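Local coordinates for interferon-activable protein 202 (Mus musculus, PDB 4L5R) that binds double-stranded DNA non-specifically and prevents activation of the AIM2 inflammasome, probably by sequestering cytoplasmic DNA, at residues K133-V136 and I141-K144; R50-N55 and L173-L178; P2-S7 and G33-F38. All coordinates share one frame; numbering follows the deposited sequence.

How the contacts relate
The first of the protein's two HIN-200 domains, the DNA-binding one, is built of two OB folds in tandem, and its three contacts differ in chemistry with their place in it. Contact 1 is a partly buried hairpin in the second OB fold, held by backbone bonds. Contact 2 is small but buried near the chain's centre, where a lysine of the first fold reaches a serine of the second; segment 173-178 shares the sheet of contact 1. Contact 3 is a charged surface contact, sharing with contact 2 neighbouring strands and a sodium ion. Each contact carries at least one residue that binds a DNA phosphate: chain C in contacts 1 and 3, chain B in contact 2.

Contact 1 (K133-V136 and I141-K144); sequences KKKV and ITFK. With nucleotides of chain C.
Lys-135 and Thr-142, facing each other on adjacent strands, close on one and the same phosphate oxygen of the DNA. OP1 of DG7 of chain C accepts a hydrogen bond from Lys-135 NZ at 2.9 Å and a short one from Thr-142 OG1 at 2.5 Å. The threonine hydroxyl lies between its own backbone N and carbonyl carbon (chi1 59°), which lifts it off the strand toward the phosphate, while the lysine chain bends at three successive torsions and curls over the same group. Their roots lie close as well, with Lys-135 CB 3.8 Å from Thr-142 OG1, and two donors on one oxygen probably fix the phosphate more firmly than either could alone.

Behind this grip stands a two-stranded antiparallel beta hairpin of the second OB fold of the first HIN-200 domain, made by strands 124-136 and 141-146. Lys-135 and Thr-142 form a hydrogen-bonded pair: Lys-135 N donates to Thr-142 O at 2.8 Å, nearly straight at 163°, and Thr-142 N returns the bond to Lys-135 O. Lys-133 and Lys-144 are the next such pair on the DNA-facing side. Their side chains run alongside each other, Lys-133 CB to Lys-144 CB 3.9 Å, and Lys-133 NZ ends 5.5 Å from Lys-144 NZ. Lys-144 has its own counter-charge, a salt bridge to Glu-132.

On the face of Lys-134, Val-136, Ile-141 and Phe-143 the side chains meet through carbon atoms. Lys-134 sends its methylene chain alongside the Phe-143 ring, Lys-134 CD reaching 3.5 Å from Phe-143 CE2. CG of this lysine is anti to the backbone N (chi1 168°), which carries the chain along the ring. Further on, Val-136 CG1 meets Ile-141 CG1, and the isoleucine also packs on Trp-156 of the neighbouring strand.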
loop_
_atom_site.group_PDB
_atom_site.type_symbol
_atom_site.label_atom_id
_atom_site.label_comp_id
_atom_site.label_asym_id
_atom_site.label_seq_id
_atom_site.Cartn_x
_atom_site.Cartn_y
_atom_site.Cartn_z
ATOM N N LYS A 133 9.386 19.031 -6.668
ATOM C CA LYS A 133 8.718 19.528 -7.871
ATOM C C LYS A 133 7.476 18.714 -8.182
ATOM O O LYS A 133 7.418 17.514 -7.906
ATOM C CB LYS A 133 9.655 19.442 -9.078
ATOM C CG LYS A 133 10.972 20.164 -8.917
ATOM C CD LYS A 133 11.833 19.992 -10.160
ATOM C CE LYS A 133 13.114 20.797 -10.051
ATOM N NZ LYS A 133 12.824 22.233 -9.770
ATOM N N LYS A 134 6.484 19.361 -8.781
ATOM C CA LYS A 134 5.307 18.649 -9.237
ATOM C C LYS A 134 4.948 19.203 -10.601
ATOM O O LYS A 134 5.028 20.413 -10.815
ATOM C CB LYS A 134 4.142 18.817 -8.261
ATOM C CG LYS A 134 2.800 18.340 -8.808
ATOM C CD LYS A 134 1.712 18.376 -7.745
ATOM C CE LYS A 134 0.326 18.505 -8.357
ATOM N NZ LYS A 134 -0.003 19.929 -8.650
ATOM N N LYS A 135 4.601 18.324 -11.535
ATOM C CA LYS A 135 4.182 18.788 -12.853
ATOM C C LYS A 135 2.959 18.032 -13.312
ATOM O O LYS A 135 2.979 16.806 -13.387
ATOM C CB LYS A 135 5.305 18.629 -13.882
ATOM C CG LYS A 135 4.816 18.772 -15.319
ATOM C CD LYS A 135 5.751 19.601 -16.188
ATOM C CE LYS A 135 6.878 18.763 -16.775
ATOM N NZ LYS A 135 7.871 18.336 -15.745
ATOM N N VAL A 136 1.893 18.763 -13.621
ATOM C CA VAL A 136 0.695 18.135 -14.156
ATOM C C VAL A 136 0.774 18.163 -15.673
ATOM O O VAL A 136 0.923 19.226 -16.277
ATOM C CB VAL A 136 -0.564 18.854 -13.679
ATOM C CG1 VAL A 136 -1.818 18.136 -14.187
ATOM C CG2 VAL A 136 -0.563 18.942 -12.158
ATOM N N ILE A 141 1.035 12.832 -14.130
ATOM C CA ILE A 141 1.484 13.806 -13.173
ATOM C C ILE A 141 2.824 13.264 -12.725
ATOM O O ILE A 141 2.935 12.085 -12.389
ATOM C CB ILE A 141 0.562 13.896 -11.969
ATOM C CG1 ILE A 141 -0.865 14.203 -12.414
ATOM C CG2 ILE A 141 1.057 14.962 -11.008
ATOM C CD1 ILE A 141 -1.826 14.322 -11.256
ATOM N N THR A 142 3.854 14.095 -12.767
ATOM C CA THR A 142 5.165 13.639 -12.299
ATOM C C THR A 142 5.630 14.478 -11.125
ATOM O O THR A 142 5.205 15.619 -10.955
ATOM C CB THR A 142 6.208 13.676 -13.404
ATOM O OG1 THR A 142 6.316 15.013 -13.900
ATOM C CG2 THR A 142 5.807 12.733 -14.534
ATOM N N PHE A 143 6.503 13.900 -10.306
ATOM C CA PHE A 143 6.979 14.567 -9.106
ATOM C C PHE A 143 8.470 14.312 -9.031
ATOM O O PHE A 143 8.949 13.286 -9.502
ATOM C CB PHE A 143 6.375 13.950 -7.840
ATOM C CG PHE A 143 4.882 14.068 -7.731
ATOM C CD1 PHE A 143 4.057 13.125 -8.319
ATOM C CD2 PHE A 143 4.306 15.102 -7.013
ATOM C CE1 PHE A 143 2.684 13.209 -8.201
ATOM C CE2 PHE A 143 2.916 15.197 -6.893
ATOM C CZ PHE A 143 2.111 14.251 -7.487
ATOM N N LYS A 144 9.195 15.251 -8.444
ATOM C CA LYS A 144 10.535 14.956 -7.960
ATOM C C LYS A 144 10.405 14.936 -6.450
ATOM O O LYS A 144 10.108 15.969 -5.831
ATOM C CB LYS A 144 11.509 16.052 -8.400
ATOM C CG LYS A 144 12.925 15.853 -7.899
ATOM C CD LYS A 144 13.816 17.001 -8.390
ATOM C CE LYS A 144 15.230 16.876 -7.868
ATOM N NZ LYS A 144 16.080 18.036 -8.324
ATOM P P DG C 7 8.049 14.760 -17.170
ATOM O OP1 DG C 7 7.232 15.509 -16.191
ATOM O OP2 DG C 7 8.657 13.456 -16.786
ATOM O "O5'" DG C 7 7.159 14.566 -18.473
ATOM C "C5'" DG C 7 6.641 15.731 -19.156
ATOM C "C4'" DG C 7 5.828 15.306 -20.361
ATOM O "O4'" DG C 7 6.729 14.901 -21.417
ATOM C "C3'" DG C 7 4.869 14.128 -20.149
ATOM O "O3'" DG C 7 3.663 14.429 -20.852
ATOM C "C2'" DG C 7 5.615 12.927 -20.733
ATOM C "C1'" DG C 7 6.425 13.581 -21.842
ATOM N N9 DG C 7 7.732 13.002 -22.124
ATOM C C8 DG C 7 8.727 12.710 -21.219
ATOM N N7 DG C 7 9.801 12.230 -21.779
ATOM C C5 DG C 7 9.509 12.216 -23.135
ATOM C C6 DG C 7 10.293 11.802 -24.238
ATOM O O6 DG C 7 11.452 11.349 -24.230
ATOM N N1 DG C 7 9.597 11.956 -25.438
ATOM C C2 DG C 7 8.313 12.451 -25.543
ATOM N N2 DG C 7 7.779 12.547 -26.763
ATOM N N3 DG C 7 7.576 12.843 -24.520
ATOM C C4 DG C 7 8.238 12.694 -23.357
#

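Contact 2 (R50-N55 and L173-L178); sequences RVKVFN and LFSFHL. With NA (sodium ion), chain D; nucleotides of chain B.
Lys-52 NZ is gripped from two parts of the chain: it donates a hydrogen bond to Ser-175 OG at 3.0 Å and makes another with His-192 ND1. The contact thus bridges the two OB folds of the HIN-200 domain, since strand 48-53 belongs to the first and the 173-178 segment to the second. Beyond CG the lysine chain is fully extended, and this reach brings its end up to the serine hydroxyl, with Lys-52 CE 3.3 Å from Ser-175 OG. Met-37 and Tyr-126 pack along the buried lysine. Ser-175 sits where the chain turns a corner; it and Phe-176 both face Ile-125, a G1 beta bulge. With chi1 -173° its OG points away from the backbone N, toward the lysine, and its carbonyl O accepts a bond from Ser-193 OG.

Each segment also holds a bound group. Past the end of strand 48-53, Phe-54 O coordinates the sodium ion at 2.8 Å, with Asn-36 O as another ligand. The His-177 ring meets the DNA edge-on: ND1 donates, in the ring plane, to OP1 of DG7 of chain B at 2.9 Å and 164°, and His-177 CE1 lies 3.0 Å from OP1 of DG6 of chain B.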
loop_
_atom_site.group_PDB
_atom_site.type_symbol
_atom_site.label_atom_id
_atom_site.label_comp_id
_atom_site.label_asym_id
_atom_site.label_seq_id
_atom_site.Cartn_x
_atom_site.Cartn_y
_atom_site.Cartn_z
ATOM N N ARG A 50 1.625 -4.701 4.484
ATOM C CA ARG A 50 0.744 -3.874 3.669
ATOM C C ARG A 50 -0.363 -4.784 3.177
ATOM O O ARG A 50 -0.142 -5.973 2.920
ATOM C CB ARG A 50 1.488 -3.280 2.463
ATOM C CG ARG A 50 2.800 -2.600 2.792
ATOM C CD ARG A 50 2.644 -1.322 3.602
ATOM N NE ARG A 50 3.952 -0.684 3.800
ATOM C CZ ARG A 50 4.209 0.250 4.711
ATOM N NH1 ARG A 50 3.243 0.671 5.517
ATOM N NH2 ARG A 50 5.439 0.758 4.822
ATOM N N VAL A 51 -1.552 -4.214 3.021
ATOM C CA VAL A 51 -2.727 -4.982 2.692
ATOM C C VAL A 51 -3.479 -4.238 1.588
ATOM O O VAL A 51 -3.567 -2.999 1.609
ATOM C CB VAL A 51 -3.661 -5.111 3.917
ATOM C CG1 VAL A 51 -4.843 -6.066 3.611
ATOM C CG2 VAL A 51 -2.881 -5.551 5.161
ATOM N N LYS A 52 -3.966 -4.990 0.608
ATOM C CA LYS A 52 -4.885 -4.446 -0.389
ATOM C C LYS A 52 -6.211 -5.144 -0.206
ATOM O O LYS A 52 -6.286 -6.387 -0.238
ATOM C CB LYS A 52 -4.362 -4.676 -1.806
ATOM C CG LYS A 52 -3.096 -3.864 -2.141
ATOM C CD LYS A 52 -2.419 -4.372 -3.410
ATOM C CE LYS A 52 -1.211 -3.488 -3.768
ATOM N NZ LYS A 52 -0.611 -3.908 -5.058
ATOM N N VAL A 53 -7.265 -4.353 -0.018
ATOM C CA VAL A 53 -8.571 -4.911 0.306
ATOM C C VAL A 53 -9.541 -4.561 -0.824
ATOM O O VAL A 53 -9.638 -3.406 -1.220
ATOM C CB VAL A 53 -9.094 -4.378 1.659
ATOM C CG1 VAL A 53 -10.420 -5.049 2.023
ATOM C CG2 VAL A 53 -8.054 -4.589 2.779
ATOM N N PHE A 54 -10.217 -5.565 -1.363
ATOM C CA PHE A 54 -11.052 -5.391 -2.552
ATOM C C PHE A 54 -12.517 -5.518 -2.224
ATOM O O PHE A 54 -13.381 -5.199 -3.031
ATOM C CB PHE A 54 -10.654 -6.405 -3.626
ATOM C CG PHE A 54 -9.236 -6.242 -4.062
ATOM C CD1 PHE A 54 -8.882 -5.195 -4.887
ATOM C CD2 PHE A 54 -8.246 -7.090 -3.604
ATOM C CE1 PHE A 54 -7.557 -4.997 -5.264
ATOM C CE2 PHE A 54 -6.917 -6.905 -3.985
ATOM C CZ PHE A 54 -6.575 -5.867 -4.814
ATOM N N ASN A 55 -12.797 -5.971 -1.016
ATOM C CA ASN A 55 -14.174 -6.162 -0.599
ATOM C C ASN A 55 -14.609 -4.994 0.269
ATOM O O ASN A 55 -14.182 -4.884 1.409
ATOM C CB ASN A 55 -14.305 -7.483 0.152
ATOM C CG ASN A 55 -15.715 -7.736 0.624
ATOM O OD1 ASN A 55 -16.615 -6.942 0.351
ATOM N ND2 ASN A 55 -15.921 -8.847 1.335
ATOM N N LEU A 173 2.820 7.797 -0.827
ATOM C CA LEU A 173 2.695 6.874 -1.945
ATOM C C LEU A 173 2.288 5.511 -1.428
ATOM O O LEU A 173 2.837 5.037 -0.427
ATOM C CB LEU A 173 4.040 6.729 -2.650
ATOM C CG LEU A 173 4.700 7.991 -3.197
ATOM C CD1 LEU A 173 6.014 7.626 -3.843
ATOM C CD2 LEU A 173 3.760 8.643 -4.192
ATOM N N PHE A 174 1.346 4.872 -2.125
ATOM C CA PHE A 174 0.988 3.488 -1.861
ATOM C C PHE A 174 1.177 2.654 -3.123
ATOM O O PHE A 174 0.627 2.973 -4.190
ATOM C CB PHE A 174 -0.489 3.337 -1.397
ATOM C CG PHE A 174 -0.842 4.146 -0.173
ATOM C CD1 PHE A 174 -0.913 5.535 -0.236
ATOM C CD2 PHE A 174 -1.107 3.521 1.030
ATOM C CE1 PHE A 174 -1.251 6.283 0.883
ATOM C CE2 PHE A 174 -1.443 4.257 2.160
ATOM C CZ PHE A 174 -1.522 5.636 2.087
ATOM N N SER A 175 1.939 1.568 -2.981
ATOM C CA SER A 175 2.072 0.541 -4.019
ATOM C C SER A 175 2.552 1.119 -5.356
ATOM O O SER A 175 1.946 0.889 -6.406
ATOM C CB SER A 175 0.753 -0.221 -4.200
ATOM O OG SER A 175 0.899 -1.329 -5.077
ATOM N N PHE A 176 3.635 1.878 -5.312
ATOM C CA PHE A 176 4.307 2.290 -6.537
ATOM C C PHE A 176 5.340 1.245 -6.942
ATOM O O PHE A 176 5.794 0.476 -6.108
ATOM C CB PHE A 176 4.938 3.671 -6.364
ATOM C CG PHE A 176 3.992 4.791 -6.705
ATOM C CD1 PHE A 176 2.901 5.060 -5.894
ATOM C CD2 PHE A 176 4.177 5.544 -7.851
ATOM C CE1 PHE A 176 2.003 6.071 -6.206
ATOM C CE2 PHE A 176 3.286 6.566 -8.173
ATOM C CZ PHE A 176 2.206 6.831 -7.346
ATOM N N HIS A 177 5.703 1.210 -8.220
ATOM C CA HIS A 177 6.615 0.187 -8.705
ATOM C C HIS A 177 8.000 0.768 -8.989
ATOM O O HIS A 177 8.132 1.727 -9.748
ATOM C CB HIS A 177 6.045 -0.463 -9.966
ATOM C CG HIS A 177 4.708 -1.113 -9.756
ATOM N ND1 HIS A 177 4.399 -2.350 -10.274
ATOM C CD2 HIS A 177 3.602 -0.693 -9.099
ATOM C CE1 HIS A 177 3.163 -2.674 -9.933
ATOM N NE2 HIS A 177 2.656 -1.685 -9.218
ATOM N N LEU A 178 9.034 0.199 -8.378
ATOM C CA LEU A 178 10.395 0.620 -8.715
ATOM C C LEU A 178 10.746 0.164 -10.131
ATOM O O LEU A 178 10.632 -1.018 -10.450
ATOM C CB LEU A 178 11.409 0.030 -7.726
ATOM C CG LEU A 178 12.866 0.401 -8.036
ATOM C CD1 LEU A 178 13.100 1.895 -7.950
ATOM C CD2 LEU A 178 13.825 -0.358 -7.094
HETATM NA NA NA D . -13.452 -4.538 -5.790
ATOM P P DG B 7 6.591 -2.742 -13.234
ATOM O OP1 DG B 7 6.369 -3.522 -11.998
ATOM O OP2 DG B 7 6.270 -1.293 -13.276
ATOM O "O5'" DG B 7 8.121 -2.860 -13.693
ATOM C "C5'" DG B 7 8.778 -4.123 -13.569
ATOM C "C4'" DG B 7 9.726 -4.335 -14.737
ATOM O "O4'" DG B 7 8.982 -4.654 -15.942
ATOM C "C3'" DG B 7 10.618 -3.143 -15.067
ATOM O "O3'" DG B 7 11.927 -3.644 -15.233
ATOM C "C2'" DG B 7 10.057 -2.585 -16.372
ATOM C "C1'" DG B 7 9.463 -3.837 -16.998
ATOM N N9 DG B 7 8.357 -3.561 -17.911
ATOM C C8 DG B 7 7.132 -3.014 -17.612
ATOM N N7 DG B 7 6.354 -2.896 -18.658
ATOM C C5 DG B 7 7.109 -3.397 -19.714
ATOM C C6 DG B 7 6.802 -3.538 -21.094
ATOM O O6 DG B 7 5.756 -3.236 -21.693
ATOM N N1 DG B 7 7.865 -4.096 -21.804
ATOM C C2 DG B 7 9.069 -4.468 -21.248
ATOM N N2 DG B 7 9.989 -4.984 -22.070
ATOM N N3 DG B 7 9.362 -4.349 -19.964
ATOM C C4 DG B 7 8.344 -3.806 -19.262
ATOM P P DG B 6 0.531 -3.979 -12.350
ATOM O OP1 DG B 6 0.889 -4.346 -10.957
ATOM O OP2 DG B 6 -0.189 -2.717 -12.628
ATOM O "O5'" DG B 6 1.874 -3.977 -13.224
ATOM C "C5'" DG B 6 2.809 -5.045 -13.063
ATOM C "C4'" DG B 6 3.873 -4.953 -14.136
ATOM O "O4'" DG B 6 3.342 -5.469 -15.391
ATOM C "C3'" DG B 6 4.364 -3.527 -14.406
ATOM O "O3'" DG B 6 5.791 -3.470 -14.423
ATOM C "C2'" DG B 6 3.844 -3.255 -15.811
ATOM C "C1'" DG B 6 3.982 -4.673 -16.354
ATOM N N9 DG B 6 3.482 -4.815 -17.720
ATOM C C8 DG B 6 2.355 -4.279 -18.298
ATOM N N7 DG B 6 2.241 -4.568 -19.569
ATOM C C5 DG B 6 3.370 -5.329 -19.846
ATOM C C6 DG B 6 3.802 -5.933 -21.047
ATOM O O6 DG B 6 3.245 -5.913 -22.151
ATOM N N1 DG B 6 5.011 -6.612 -20.876
ATOM C C2 DG B 6 5.705 -6.696 -19.689
ATOM N N2 DG B 6 6.852 -7.391 -19.691
ATOM N N3 DG B 6 5.304 -6.143 -18.557
ATOM C C4 DG B 6 4.138 -5.483 -18.717
#

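Contact 3 (P2-S7 and G33-F38). With NA (sodium ion), chain D; nucleotides of chain C.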
loop_
_atom_site.group_PDB
_atom_site.type_symbol
_atom_site.label_atom_id
_atom_site.label_comp_id
_atom_site.label_asym_id
_atom_site.label_seq_id
_atom_site.Cartn_x
_atom_site.Cartn_y
_atom_site.Cartn_z
ATOM N N PRO A 2 -12.849 -17.270 -7.194
ATOM C CA PRO A 2 -12.126 -17.110 -5.926
ATOM C C PRO A 2 -10.918 -16.175 -6.036
ATOM O O PRO A 2 -10.539 -15.561 -5.040
ATOM C CB PRO A 2 -11.683 -18.540 -5.584
ATOM C CG PRO A 2 -11.742 -19.290 -6.873
ATOM C CD PRO A 2 -12.863 -18.668 -7.656
ATOM N N LYS A 3 -10.327 -16.067 -7.224
ATOM C CA LYS A 3 -9.150 -15.218 -7.411
ATOM C C LYS A 3 -9.465 -13.842 -8.003
ATOM O O LYS A 3 -8.554 -13.120 -8.407
ATOM C CB LYS A 3 -8.105 -15.922 -8.284
ATOM C CG LYS A 3 -7.024 -16.647 -7.498
ATOM C CD LYS A 3 -5.650 -16.443 -8.134
ATOM C CE LYS A 3 -4.538 -16.836 -7.169
ATOM N NZ LYS A 3 -3.185 -16.788 -7.786
ATOM N N LYS A 4 -10.746 -13.484 -8.065
ATOM C CA LYS A 4 -11.164 -12.200 -8.640
ATOM C C LYS A 4 -10.376 -11.035 -8.038
ATOM O O LYS A 4 -10.293 -10.901 -6.813
ATOM C CB LYS A 4 -12.663 -11.978 -8.411
ATOM C CG LYS A 4 -13.412 -11.342 -9.580
ATOM C CD LYS A 4 -12.887 -9.961 -9.927
ATOM C CE LYS A 4 -13.708 -9.331 -11.051
ATOM N NZ LYS A 4 -13.150 -8.022 -11.511
ATOM N N ASN A 5 -9.802 -10.204 -8.909
ATOM C CA ASN A 5 -9.044 -9.021 -8.504
ATOM C C ASN A 5 -7.709 -9.278 -7.808
ATOM O O ASN A 5 -6.974 -8.329 -7.518
ATOM C CB ASN A 5 -9.901 -8.082 -7.651
ATOM C CG ASN A 5 -10.959 -7.370 -8.464
ATOM O OD1 ASN A 5 -10.887 -7.324 -9.692
ATOM N ND2 ASN A 5 -11.949 -6.809 -7.782
ATOM N N ILE A 6 -7.383 -10.543 -7.549
ATOM C CA ILE A 6 -6.112 -10.867 -6.889
ATOM C C ILE A 6 -4.929 -10.788 -7.858
ATOM O O ILE A 6 -5.063 -11.100 -9.038
ATOM C CB ILE A 6 -6.141 -12.265 -6.235
ATOM C CG1 ILE A 6 -7.263 -12.349 -5.201
ATOM C CG2 ILE A 6 -4.795 -12.584 -5.574
ATOM C CD1 ILE A 6 -7.112 -11.363 -4.054
ATOM N N SER A 7 -3.766 -10.386 -7.353
ATOM C CA SER A 7 -2.578 -10.242 -8.193
ATOM C C SER A 7 -2.073 -11.581 -8.733
ATOM O O SER A 7 -2.292 -12.629 -8.122
ATOM C CB SER A 7 -1.456 -9.529 -7.429
ATOM O OG SER A 7 -1.771 -8.158 -7.211
ATOM N N GLY A 33 -12.272 2.787 -13.525
ATOM C CA GLY A 33 -13.596 2.940 -12.951
ATOM C C GLY A 33 -14.387 1.665 -12.718
ATOM O O GLY A 33 -15.532 1.724 -12.277
ATOM N N LYS A 34 -13.778 0.513 -12.987
ATOM C CA LYS A 34 -14.500 -0.755 -12.954
ATOM C C LYS A 34 -14.462 -1.490 -11.605
ATOM O O LYS A 34 -15.304 -2.342 -11.346
ATOM C CB LYS A 34 -13.985 -1.689 -14.053
ATOM C CG LYS A 34 -14.179 -1.175 -15.468
ATOM C CD LYS A 34 -13.936 -2.297 -16.472
ATOM C CE LYS A 34 -12.909 -1.905 -17.524
ATOM N NZ LYS A 34 -11.567 -1.626 -16.934
ATOM N N GLU A 35 -13.485 -1.184 -10.758
ATOM C CA GLU A 35 -13.380 -1.861 -9.459
ATOM C C GLU A 35 -13.041 -0.868 -8.353
ATOM O O GLU A 35 -12.616 0.253 -8.638
ATOM C CB GLU A 35 -12.302 -2.945 -9.516
ATOM C CG GLU A 35 -12.462 -3.938 -10.654
ATOM C CD GLU A 35 -13.550 -4.967 -10.393
ATOM O OE1 GLU A 35 -14.056 -5.545 -11.380
ATOM O OE2 GLU A 35 -13.889 -5.209 -9.207
ATOM N N ASN A 36 -13.213 -1.277 -7.093
ATOM C CA ASN A 36 -12.748 -0.454 -5.974
ATOM C C ASN A 36 -11.844 -1.215 -5.008
ATOM O O ASN A 36 -11.778 -2.439 -5.041
ATOM C CB ASN A 36 -13.910 0.219 -5.238
ATOM C CG ASN A 36 -15.011 -0.747 -4.879
ATOM O OD1 ASN A 36 -14.753 -1.893 -4.512
ATOM N ND2 ASN A 36 -16.263 -0.292 -4.994
ATOM N N MET A 37 -11.127 -0.483 -4.165
ATOM C CA MET A 37 -10.227 -1.107 -3.193
ATOM C C MET A 37 -9.821 -0.073 -2.156
ATOM O O MET A 37 -10.114 1.118 -2.308
ATOM C CB MET A 37 -8.972 -1.636 -3.898
ATOM C CG MET A 37 -8.081 -0.532 -4.483
ATOM S SD MET A 37 -6.523 -1.157 -5.176
ATOM C CE MET A 37 -5.619 -1.513 -3.671
ATOM N N PHE A 38 -9.143 -0.515 -1.098
ATOM C CA PHE A 38 -8.499 0.419 -0.209
ATOM C C PHE A 38 -7.206 -0.224 0.278
ATOM O O PHE A 38 -7.072 -1.454 0.247
ATOM C CB PHE A 38 -9.414 0.912 0.935
ATOM C CG PHE A 38 -9.867 -0.169 1.910
ATOM C CD1 PHE A 38 -9.092 -0.499 3.005
ATOM C CD2 PHE A 38 -11.097 -0.791 1.754
ATOM C CE1 PHE A 38 -9.509 -1.478 3.922
ATOM C CE2 PHE A 38 -11.526 -1.762 2.661
ATOM C CZ PHE A 38 -10.726 -2.100 3.746
HETATM NA NA NA D . -13.452 -4.538 -5.790
ATOM P P DG C 17 -2.385 -17.205 -11.645
ATOM O OP1 DG C 17 -2.549 -16.715 -10.256
ATOM O OP2 DG C 17 -1.901 -18.581 -11.905
ATOM O "O5'" DG C 17 -3.773 -17.040 -12.409
ATOM C "C5'" DG C 17 -4.348 -15.745 -12.465
ATOM C "C4'" DG C 17 -5.621 -15.795 -13.279
ATOM O "O4'" DG C 17 -5.322 -15.593 -14.680
ATOM C "C3'" DG C 17 -6.372 -17.117 -13.162
ATOM O "O3'" DG C 17 -7.731 -16.796 -12.958
ATOM C "C2'" DG C 17 -6.115 -17.810 -14.500
ATOM C "C1'" DG C 17 -5.898 -16.630 -15.444
ATOM N N9 DG C 17 -4.995 -16.901 -16.560
ATOM C C8 DG C 17 -3.885 -17.712 -16.560
ATOM N N7 DG C 17 -3.277 -17.746 -17.713
ATOM C C5 DG C 17 -4.027 -16.904 -18.526
ATOM C C6 DG C 17 -3.852 -16.546 -19.887
ATOM O O6 DG C 17 -2.971 -16.921 -20.671
ATOM N N1 DG C 17 -4.841 -15.665 -20.323
ATOM C C2 DG C 17 -5.867 -15.195 -19.534
ATOM N N2 DG C 17 -6.731 -14.347 -20.109
ATOM N N3 DG C 17 -6.037 -15.518 -18.261
ATOM C C4 DG C 17 -5.086 -16.377 -17.826
#
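Glu-35 takes one partner on each carboxylate oxygen, both from the 2-7 loop. Lys-4 NZ forms a salt bridge to OE1 at 2.6 Å, and Asn-5 ND2 donates to OE2 at 2.9 Å, almost straight at 172°. These donors come from a type II beta turn spanning Lys-3 to Ile-6, while Glu-35 shares a classic beta bulge with Lys-34 opposite Tyr-30. Both bonds reach the carboxylate from well out of its plane, though OE2 lies in the plane of the asparagine amide; the two flat groups are turned 76° apart. A bend at chi2 (-77°) brings the glutamate head to the turn. Lys-4 NZ also donates to Asn-5 OD1 at 3.0 Å, so lysine, amide and carboxylate close a small polar ring. With an alanine in place of Glu-35, Lys-4 would probably lose its counter-charge and Asn-5 ND2 its acceptor, leaving the amide held less firmly, through OD1.

In the next shell, the turn is closed by Ile-6 N bonding to Lys-3 O, and Asn-83 ND2 ties down the carbonyls of Pro-2 and Lys-4. Beside Glu-35, Asn-36 O coordinates the sodium ion at 2.8 Å, just before the strand enters the region required for homomultimerization. At the far side of the turn Lys-3 NZ, also bonded to Ala-10 O, donates to OP1 of DG17 of chain C at 2.6 Å.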